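Putative transcriptional regulator protein, LacI family (Rhizobium etli, PDB 3MIZ) probably acts as a DNA-binding transcriptional repressor of the LacI family, with a regulatory core built like a periplasmic binding protein. Local coordinates at residues 57-62 with 74-79; 17-22 with 64-69; 34-39 with 259-264. All coordinates share one frame; numbering follows the deposited sequence.

Contact 1: 57-62 with 74-79; sequences EREVEI and VLYVTM
Both side chains that meet here turn CG anti to the backbone N: Glu-59 (chi1 -176°) reaches out from the helix as a fully extended chain, and Tyr-76 (chi1 -162°) swings its ring off the strand toward it. The two cross at about a right angle, and the CA atoms of Glu-59 and Tyr-76 stay 10.8 Å apart. The carboxylate arrives at the edge of the phenol, with Glu-59 CD in the ring plane, while its own plane is turned 43° from that of the ring. Glu-59 OE2 lies 3.0 Å from Tyr-76 OH, at best a weak hydrogen bond, since the hydroxyl's one proton has another acceptor within reach; Glu-59 OE1 is 3.1 Å from the same Tyr-76 OH. Glu-59 OE2 also sits 3.2 Å from Tyr-76 CE1, beside the hydroxyl corner of the ring. The phenol is not the sole partner of Glu-59 OE2: the backbone N of Glu-87 and the indole NE1 of Trp-63 both donate to it. A buried carboxylate is thus supplied with several donors, which would probably help to stabilise its negative charge. Pro-86 packs on the Glu-59 side chain, and the tyrosine ring is flanked by Ile-19, Met-97 and Trp-63. Helix 56-68 lies against one face of the parallel sheet, in which strand 73-78 runs between strands 15-20 and 95-97. The helix leads through a short turn into that strand, and such alternation of strand and helix about a parallel sheet is typical of the Rossmann-like lobes of LacI-family regulatory cores.

Contact 2: 17-22 with 64-69; sequences GIITDY and KMFQSH
Phe-66 reaches from helix 64-68 to the strand at 17-20, its CB pointing toward the strand and its CG anti to the carbonyl carbon (chi1 -82°). Beyond CB and CG, the CD2 flank is the first to touch: Phe-66 CD2 lies 3.7 Å from Ile-19 CD1. One atom further, Phe-66 CE2 comes within 3.3 Å of Ile-19 CG1, a tight apolar contact in which the methylene stands at the ring edge, in its plane. The isoleucine runs alongside the ring, pointing the opposite way, with its CG1 and CD1 both near the CD2-CE2 edge. At the tip, Phe-66 CZ is 3.9 Å from Gly-17 CA, which lies over one face of the ring, while Ile-18 O is near the ring plane at 4.2 Å from Phe-66 CZ. This is helix-on-sheet packing in a Rossmann-like lobe: the strand and helix segments run antiparallel, at 176°, as expected where helices return the chain between parallel strands. Gly-17 leaves room for the ring, because a CB there would point toward the helix and clash with Phe-66 CZ. With Phe-66 cut back to an alanine, Ile-19 CG1 and CD1 are likely to lose their aromatic neighbour and a gap to open over Gly-17. Ala-50 and Ile-71 also touch the phenylalanine, as does Leu-48 of the second subunit. Where the helix ends, His-69 is hydrogen-bonded through ND1 to ND1 of His-69 of that second subunit.

Contact 3: 34-39 with 259-264; sequences RGIQDW and EGAKWL
Helix 259-264 meets Ile-36 and Trp-39 of helix 34-39 through a short run of residues that begins beside Gly-260. Gly-260 itself adds little to the contact; even a CB there would stand 4.3 Å from Ile-36 CD1. Ala-261 follows, its CB directed at the other helix and its CA only 5.7 Å from the CA of Ile-36. Ile-36 folds CD1 round to meet it, chi2 being -65°, and brings Ile-36 CD1 to 3.8 Å from Ala-261 CB. On the indole side, Ala-261 CB stands 3.3 Å above the ring plane of Trp-39, off-centre, near the ring's margin, with Trp-39 CE3 its nearest indole atom at 3.5 Å. The indole is carried there by a CG anti to the backbone N (chi1 -179°). The axes of segments 34-39 and 259-264 are inclined at 50° and come within 8.6 Å, a close approach consistent with the small Ala-261 at the crossing. Helix 30-42 follows the first strand of the parallel sheet, whereas helix 253-268 comes from far along the chain. Their meeting reflects the two-lobed periplasmic-binding-protein fold, in which the chain crosses between lobes more than once and a late helix packs beside early elements. Next comes Lys-262, whose backbone N lies above the middle of the same indole face, 4.0 Å from its plane. Lys-262 CB is 3.8 Å from Trp-39 NE1; the two side chains meet at about a right angle, and beyond CB the extended lysine leads away from the indole. Further on, Trp-263, its CB pointing away from helix 34-39, has a cation-pi partner in Arg-278, and Leu-264 packs on Leu-75 of strand 73-78.

Contacts 1 and 2 share helix 56-68 and reach neighbouring strands of one sheet, where Leu-75 N is probably hydrogen-bonded to Gly-17 O. Contact 3 joins two helices on the other face of this sheet, and Leu-75 touches both Ile-36 and Leu-264. All three are mainly buried, but only contact 3 includes an exposed touching residue, Lys-262. Their chemistry differs: contact 1 places a carboxylate among donors, contact 2 sets a phenyl ring against aliphatic atoms and a glycine, and contact 3 sets an alanine methyl against an indole face and an isoleucine tip. In sequence, contact 1 lies within the long loop closed by contact 3. Each contact has residues touching the second subunit.

Contact 1: 57-62 with 74-79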
loop_
_atom_site.group_PDB
_atom_site.type_symbol
_atom_site.label_atom_id
_atom_site.label_comp_id
_atom_site.label_asym_id
_atom_site.label_seq_id
_atom_site.Cartn_x
_atom_site.Cartn_y
_atom_site.Cartn_z
ATOM N N GLU A 57 8.490 24.091 4.331
ATOM C CA GLU A 57 7.561 25.144 4.713
ATOM C C GLU A 57 6.379 24.582 5.494
ATOM O O GLU A 57 6.097 25.022 6.608
ATOM C CB GLU A 57 7.048 25.872 3.466
ATOM C CG GLU A 57 8.102 26.691 2.744
ATOM C CD GLU A 57 9.350 25.894 2.442
ATOM O OE1 GLU A 57 9.268 24.909 1.674
ATOM O OE2 GLU A 57 10.417 26.252 2.983
ATOM N N ARG A 58 5.686 23.615 4.900
ATOM C CA ARG A 58 4.536 23.013 5.559
ATOM C C ARG A 58 4.943 22.330 6.859
ATOM O O ARG A 58 4.179 22.331 7.819
ATOM C CB ARG A 58 3.854 21.996 4.641
ATOM C CG ARG A 58 3.394 22.551 3.312
ATOM C CD ARG A 58 2.353 21.640 2.682
ATOM N NE ARG A 58 2.263 21.861 1.247
ATOM C CZ ARG A 58 2.868 21.106 0.335
ATOM N NH1 ARG A 58 3.604 20.068 0.706
ATOM N NH2 ARG A 58 2.743 21.398 -0.952
ATOM N N GLU A 59 6.140 21.744 6.893
ATOM C CA GLU A 59 6.601 21.078 8.107
ATOM C C GLU A 59 6.713 22.061 9.261
ATOM O O GLU A 59 6.270 21.784 10.375
ATOM C CB GLU A 59 7.971 20.412 7.911
ATOM C CG GLU A 59 8.400 19.626 9.154
ATOM C CD GLU A 59 9.764 18.976 9.028
ATOM O OE1 GLU A 59 10.234 18.771 7.892
ATOM O OE2 GLU A 59 10.359 18.651 10.074
ATOM N N VAL A 60 7.327 23.209 8.998
ATOM C CA VAL A 60 7.486 24.216 10.035
ATOM C C VAL A 60 6.125 24.536 10.635
ATOM O O VAL A 60 5.959 24.580 11.855
ATOM C CB VAL A 60 8.109 25.506 9.464
ATOM C CG1 VAL A 60 8.186 26.578 10.552
ATOM C CG2 VAL A 60 9.500 25.205 8.917
ATOM N N GLU A 61 5.157 24.758 9.755
ATOM C CA GLU A 61 3.790 25.073 10.147
ATOM C C GLU A 61 3.164 23.930 10.952
ATOM O O GLU A 61 2.378 24.166 11.875
ATOM C CB GLU A 61 2.967 25.362 8.885
ATOM C CG GLU A 61 1.461 25.351 9.061
ATOM C CD GLU A 61 0.736 25.725 7.777
ATOM O OE1 GLU A 61 1.084 25.170 6.711
ATOM O OE2 GLU A 61 -0.187 26.571 7.829
ATOM N N ILE A 62 3.511 22.694 10.608
ATOM C CA ILE A 62 2.960 21.543 11.323
ATOM C C ILE A 62 3.478 21.463 12.752
ATOM O O ILE A 62 2.729 21.126 13.663
ATOM C CB ILE A 62 3.263 20.226 10.587
ATOM C CG1 ILE A 62 2.430 20.165 9.303
ATOM C CG2 ILE A 62 2.956 19.028 11.497
ATOM C CD1 ILE A 62 2.733 18.985 8.412
ATOM N N VAL A 74 6.321 13.880 19.703
ATOM C CA VAL A 74 6.237 13.661 18.262
ATOM C C VAL A 74 7.065 12.474 17.791
ATOM O O VAL A 74 8.190 12.262 18.240
ATOM C CB VAL A 74 6.737 14.899 17.461
ATOM C CG1 VAL A 74 6.925 14.534 15.976
ATOM C CG2 VAL A 74 5.758 16.035 17.584
ATOM N N LEU A 75 6.488 11.690 16.893
ATOM C CA LEU A 75 7.210 10.585 16.297
ATOM C C LEU A 75 7.416 11.060 14.866
ATOM O O LEU A 75 6.466 11.207 14.102
ATOM C CB LEU A 75 6.379 9.305 16.351
ATOM C CG LEU A 75 6.221 8.810 17.790
ATOM C CD1 LEU A 75 5.148 7.744 17.868
ATOM C CD2 LEU A 75 7.569 8.278 18.282
ATOM N N TYR A 76 8.664 11.363 14.537
ATOM C CA TYR A 76 9.037 11.840 13.214
ATOM C C TYR A 76 9.299 10.592 12.390
ATOM O O TYR A 76 10.322 9.932 12.570
ATOM C CB TYR A 76 10.314 12.661 13.319
ATOM C CG TYR A 76 10.558 13.537 12.137
ATOM C CD1 TYR A 76 9.900 14.760 12.018
ATOM C CD2 TYR A 76 11.463 13.166 11.141
ATOM C CE1 TYR A 76 10.136 15.599 10.952
ATOM C CE2 TYR A 76 11.708 14.003 10.062
ATOM C CZ TYR A 76 11.038 15.224 9.978
ATOM O OH TYR A 76 11.276 16.080 8.928
ATOM N N VAL A 77 8.384 10.280 11.480
ATOM C CA VAL A 77 8.490 9.071 10.678
ATOM C C VAL A 77 8.609 9.324 9.179
ATOM O O VAL A 77 7.803 10.043 8.584
ATOM C CB VAL A 77 7.250 8.169 10.923
ATOM C CG1 VAL A 77 7.391 6.849 10.174
ATOM C CG2 VAL A 77 7.062 7.946 12.410
ATOM N N THR A 78 9.619 8.729 8.565
ATOM C CA THR A 78 9.788 8.881 7.126
ATOM C C THR A 78 9.316 7.595 6.451
ATOM O O THR A 78 9.453 6.503 7.015
ATOM C CB THR A 78 11.261 9.174 6.765
ATOM O OG1 THR A 78 12.117 8.189 7.357
ATOM C CG2 THR A 78 11.661 10.556 7.291
HETATM N N MSE A 79 8.745 7.719 5.256
HETATM C CA MSE A 79 8.257 6.549 4.527
HETATM C C MSE A 79 9.401 5.613 4.141
HETATM O O MSE A 79 9.247 4.390 4.149
HETATM C CB MSE A 79 7.482 6.991 3.286
HETATM C CG MSE A 79 6.126 7.582 3.612
HETATM SE SE MSE A 79 5.006 6.290 4.544
HETATM C CE MSE A 79 5.232 6.894 6.384
#

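Contact 2: 17-22 with 64-69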
loop_
_atom_site.group_PDB
_atom_site.type_symbol
_atom_site.label_atom_id
_atom_site.label_comp_id
_atom_site.label_asym_id
_atom_site.label_seq_id
_atom_site.Cartn_x
_atom_site.Cartn_y
_atom_site.Cartn_z
ATOM N N GLY A 17 1.870 12.971 18.404
ATOM C CA GLY A 17 1.657 13.420 17.049
ATOM C C GLY A 17 2.682 12.740 16.169
ATOM O O GLY A 17 3.834 12.584 16.561
ATOM N N ILE A 18 2.263 12.307 14.992
ATOM C CA ILE A 18 3.184 11.674 14.051
ATOM C C ILE A 18 3.377 12.636 12.896
ATOM O O ILE A 18 2.409 13.065 12.272
ATOM C CB ILE A 18 2.612 10.378 13.446
ATOM C CG1 ILE A 18 2.406 9.326 14.532
ATOM C CG2 ILE A 18 3.579 9.846 12.359
ATOM C CD1 ILE A 18 1.838 8.006 13.986
ATOM N N ILE A 19 4.619 12.998 12.618
ATOM C CA ILE A 19 4.872 13.877 11.491
ATOM C C ILE A 19 5.521 12.983 10.454
ATOM O O ILE A 19 6.619 12.475 10.662
ATOM C CB ILE A 19 5.812 15.044 11.868
ATOM C CG1 ILE A 19 5.111 15.951 12.886
ATOM C CG2 ILE A 19 6.208 15.831 10.607
ATOM C CD1 ILE A 19 5.900 17.181 13.281
ATOM N N THR A 20 4.818 12.749 9.355
ATOM C CA THR A 20 5.365 11.909 8.309
ATOM C C THR A 20 5.548 12.712 7.036
ATOM O O THR A 20 4.976 13.785 6.893
ATOM C CB THR A 20 4.455 10.733 8.007
ATOM O OG1 THR A 20 5.098 9.892 7.046
ATOM C CG2 THR A 20 3.114 11.218 7.452
ATOM N N ASP A 21 6.336 12.186 6.104
ATOM C CA ASP A 21 6.569 12.897 4.856
ATOM C C ASP A 21 5.717 12.492 3.653
ATOM O O ASP A 21 4.872 13.268 3.206
ATOM C CB ASP A 21 8.061 12.846 4.468
ATOM C CG ASP A 21 8.658 11.436 4.513
ATOM O OD1 ASP A 21 7.909 10.448 4.672
ATOM O OD2 ASP A 21 9.897 11.324 4.375
ATOM N N TYR A 22 5.902 11.278 3.143
ATOM C CA TYR A 22 5.182 10.870 1.936
ATOM C C TYR A 22 4.147 9.767 2.071
ATOM O O TYR A 22 4.006 8.938 1.170
ATOM C CB TYR A 22 6.202 10.467 0.873
ATOM C CG TYR A 22 7.272 11.506 0.657
ATOM C CD1 TYR A 22 6.990 12.700 -0.010
ATOM C CD2 TYR A 22 8.561 11.312 1.142
ATOM C CE1 TYR A 22 7.968 13.675 -0.186
ATOM C CE2 TYR A 22 9.547 12.281 0.974
ATOM C CZ TYR A 22 9.240 13.461 0.308
ATOM O OH TYR A 22 10.208 14.426 0.154
ATOM N N LYS A 64 4.401 23.959 14.529
ATOM C CA LYS A 64 3.740 25.075 15.189
ATOM C C LYS A 64 2.337 24.623 15.593
ATOM O O LYS A 64 1.885 24.880 16.708
ATOM C CB LYS A 64 3.664 26.263 14.225
ATOM C CG LYS A 64 3.718 27.619 14.888
ATOM C CD LYS A 64 3.961 28.722 13.862
ATOM C CE LYS A 64 5.292 28.545 13.130
ATOM N NZ LYS A 64 6.464 28.574 14.054
HETATM N N MSE A 65 1.654 23.942 14.679
HETATM C CA MSE A 65 0.312 23.435 14.951
HETATM C C MSE A 65 0.314 22.474 16.135
HETATM O O MSE A 65 -0.556 22.550 17.005
HETATM C CB MSE A 65 -0.254 22.719 13.722
HETATM C CG MSE A 65 -1.436 21.796 14.034
HETATM SE SE MSE A 65 -2.364 21.233 12.442
HETATM C CE MSE A 65 -3.318 22.884 12.141
ATOM N N PHE A 66 1.280 21.561 16.167
ATOM C CA PHE A 66 1.342 20.605 17.265
ATOM C C PHE A 66 1.589 21.274 18.610
ATOM O O PHE A 66 1.017 20.867 19.622
ATOM C CB PHE A 66 2.401 19.528 17.003
ATOM C CG PHE A 66 1.919 18.411 16.113
ATOM C CD1 PHE A 66 0.579 18.030 16.121
ATOM C CD2 PHE A 66 2.800 17.721 15.290
ATOM C CE1 PHE A 66 0.123 16.977 15.323
ATOM C CE2 PHE A 66 2.351 16.665 14.489
ATOM C CZ PHE A 66 1.016 16.296 14.505
ATOM N N GLN A 67 2.435 22.297 18.630
ATOM C CA GLN A 67 2.704 23.000 19.877
ATOM C C GLN A 67 1.395 23.622 20.345
ATOM O O GLN A 67 1.013 23.490 21.505
ATOM C CB GLN A 67 3.752 24.098 19.680
ATOM C CG GLN A 67 4.110 24.834 20.975
ATOM C CD GLN A 67 5.185 25.886 20.776
ATOM O OE1 GLN A 67 4.991 26.854 20.041
ATOM N NE2 GLN A 67 6.327 25.699 21.429
ATOM N N SER A 68 0.709 24.282 19.418
ATOM C CA SER A 68 -0.569 24.929 19.696
ATOM C C SER A 68 -1.595 23.969 20.299
ATOM O O SER A 68 -2.363 24.346 21.183
ATOM C CB SER A 68 -1.135 25.526 18.403
ATOM O OG SER A 68 -2.476 25.948 18.575
ATOM N N HIS A 69 -1.599 22.730 19.816
ATOM C CA HIS A 69 -2.537 21.712 20.281
ATOM C C HIS A 69 -2.084 20.942 21.524
ATOM O O HIS A 69 -2.757 20.004 21.958
ATOM C CB HIS A 69 -2.830 20.735 19.139
ATOM C CG HIS A 69 -3.729 21.296 18.079
ATOM N ND1 HIS A 69 -5.087 21.450 18.259
ATOM C CD2 HIS A 69 -3.465 21.737 16.826
ATOM C CE1 HIS A 69 -5.621 21.957 17.162
ATOM N NE2 HIS A 69 -4.658 22.140 16.278
#

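Contact 3: 34-39 with 259-264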
loop_
_atom_site.group_PDB
_atom_site.type_symbol
_atom_site.label_atom_id
_atom_site.label_comp_id
_atom_site.label_asym_id
_atom_site.label_seq_id
_atom_site.Cartn_x
_atom_site.Cartn_y
_atom_site.Cartn_z
ATOM N N ARG A 34 0.922 1.384 12.272
ATOM C CA ARG A 34 0.206 0.279 12.895
ATOM C C ARG A 34 0.855 -0.066 14.234
ATOM O O ARG A 34 0.169 -0.309 15.225
ATOM C CB ARG A 34 0.239 -0.946 11.971
ATOM C CG ARG A 34 -0.383 -2.199 12.562
ATOM C CD ARG A 34 0.012 -3.433 11.752
ATOM N NE ARG A 34 -0.172 -4.651 12.531
ATOM C CZ ARG A 34 0.515 -5.771 12.346
ATOM N NH1 ARG A 34 1.444 -5.837 11.398
ATOM N NH2 ARG A 34 0.280 -6.826 13.117
ATOM N N GLY A 35 2.184 -0.086 14.254
ATOM C CA GLY A 35 2.903 -0.393 15.477
ATOM C C GLY A 35 2.720 0.710 16.504
ATOM O O GLY A 35 2.514 0.439 17.690
ATOM N N ILE A 36 2.805 1.959 16.058
ATOM C CA ILE A 36 2.611 3.086 16.967
ATOM C C ILE A 36 1.196 3.030 17.547
ATOM O O ILE A 36 1.004 3.091 18.760
ATOM C CB ILE A 36 2.751 4.451 16.237
ATOM C CG1 ILE A 36 4.157 4.618 15.655
ATOM C CG2 ILE A 36 2.435 5.584 17.200
ATOM C CD1 ILE A 36 5.237 4.681 16.682
ATOM N N GLN A 37 0.204 2.922 16.666
ATOM C CA GLN A 37 -1.194 2.894 17.088
ATOM C C GLN A 37 -1.477 1.757 18.064
ATOM O O GLN A 37 -2.122 1.971 19.093
ATOM C CB GLN A 37 -2.114 2.793 15.864
ATOM C CG GLN A 37 -3.590 3.040 16.155
ATOM C CD GLN A 37 -3.905 4.500 16.429
ATOM O OE1 GLN A 37 -3.776 5.352 15.550
ATOM N NE2 GLN A 37 -4.325 4.795 17.658
ATOM N N ASP A 38 -0.996 0.553 17.756
ATOM C CA ASP A 38 -1.202 -0.587 18.651
ATOM C C ASP A 38 -0.639 -0.299 20.039
ATOM O O ASP A 38 -1.292 -0.567 21.052
ATOM C CB ASP A 38 -0.552 -1.849 18.078
ATOM C CG ASP A 38 -1.424 -2.531 17.041
ATOM O OD1 ASP A 38 -2.458 -1.944 16.666
ATOM O OD2 ASP A 38 -1.069 -3.646 16.602
ATOM N N TRP A 39 0.576 0.243 20.092
ATOM C CA TRP A 39 1.182 0.579 21.374
ATOM C C TRP A 39 0.329 1.642 22.080
ATOM O O TRP A 39 0.066 1.551 23.280
ATOM C CB TRP A 39 2.599 1.124 21.175
ATOM C CG TRP A 39 3.260 1.463 22.470
ATOM C CD1 TRP A 39 3.971 0.622 23.270
ATOM C CD2 TRP A 39 3.178 2.709 23.169
ATOM N NE1 TRP A 39 4.333 1.262 24.429
ATOM C CE2 TRP A 39 3.858 2.545 24.394
ATOM C CE3 TRP A 39 2.589 3.947 22.881
ATOM C CZ2 TRP A 39 3.966 3.573 25.336
ATOM C CZ3 TRP A 39 2.694 4.971 23.820
ATOM C CH2 TRP A 39 3.377 4.774 25.033
ATOM N N GLU A 259 8.439 0.156 19.288
ATOM C CA GLU A 259 9.625 0.547 20.053
ATOM C C GLU A 259 9.777 2.065 20.103
ATOM O O GLU A 259 10.071 2.632 21.157
ATOM C CB GLU A 259 10.891 -0.077 19.454
ATOM C CG GLU A 259 11.071 -1.563 19.756
ATOM C CD GLU A 259 11.196 -1.843 21.243
ATOM O OE1 GLU A 259 12.025 -1.188 21.913
ATOM O OE2 GLU A 259 10.465 -2.723 21.741
ATOM N N GLY A 260 9.583 2.716 18.961
ATOM C CA GLY A 260 9.701 4.163 18.902
ATOM C C GLY A 260 8.736 4.857 19.841
ATOM O O GLY A 260 9.107 5.807 20.531
ATOM N N ALA A 261 7.493 4.382 19.866
ATOM C CA ALA A 261 6.466 4.963 20.724
ATOM C C ALA A 261 6.827 4.816 22.204
ATOM O O ALA A 261 6.727 5.774 22.963
ATOM C CB ALA A 261 5.102 4.307 20.438
ATOM N N LYS A 262 7.251 3.623 22.610
ATOM C CA LYS A 262 7.622 3.401 24.006
ATOM C C LYS A 262 8.781 4.318 24.382
ATOM O O LYS A 262 8.785 4.935 25.451
ATOM C CB LYS A 262 8.031 1.943 24.241
ATOM C CG LYS A 262 8.392 1.666 25.695
ATOM C CD LYS A 262 8.956 0.276 25.904
ATOM C CE LYS A 262 9.389 0.096 27.357
ATOM N NZ LYS A 262 9.885 -1.279 27.632
ATOM N N TRP A 263 9.760 4.404 23.490
ATOM C CA TRP A 263 10.928 5.240 23.704
ATOM C C TRP A 263 10.498 6.695 23.904
ATOM O O TRP A 263 10.985 7.372 24.813
ATOM C CB TRP A 263 11.869 5.110 22.504
ATOM C CG TRP A 263 13.298 5.457 22.783
ATOM C CD1 TRP A 263 13.861 5.723 24.002
ATOM C CD2 TRP A 263 14.361 5.536 21.825
ATOM N NE1 TRP A 263 15.208 5.959 23.860
ATOM C CE2 TRP A 263 15.542 5.851 22.535
ATOM C CE3 TRP A 263 14.430 5.369 20.437
ATOM C CZ2 TRP A 263 16.781 6.001 21.901
ATOM C CZ3 TRP A 263 15.665 5.519 19.806
ATOM C CH2 TRP A 263 16.822 5.831 20.541
ATOM N N LEU A 264 9.580 7.171 23.065
ATOM C CA LEU A 264 9.095 8.542 23.189
ATOM C C LEU A 264 8.396 8.712 24.536
ATOM O O LEU A 264 8.556 9.736 25.210
ATOM C CB LEU A 264 8.107 8.885 22.064
ATOM C CG LEU A 264 7.451 10.275 22.145
ATOM C CD1 LEU A 264 8.514 11.366 22.085
ATOM C CD2 LEU A 264 6.452 10.454 21.008
#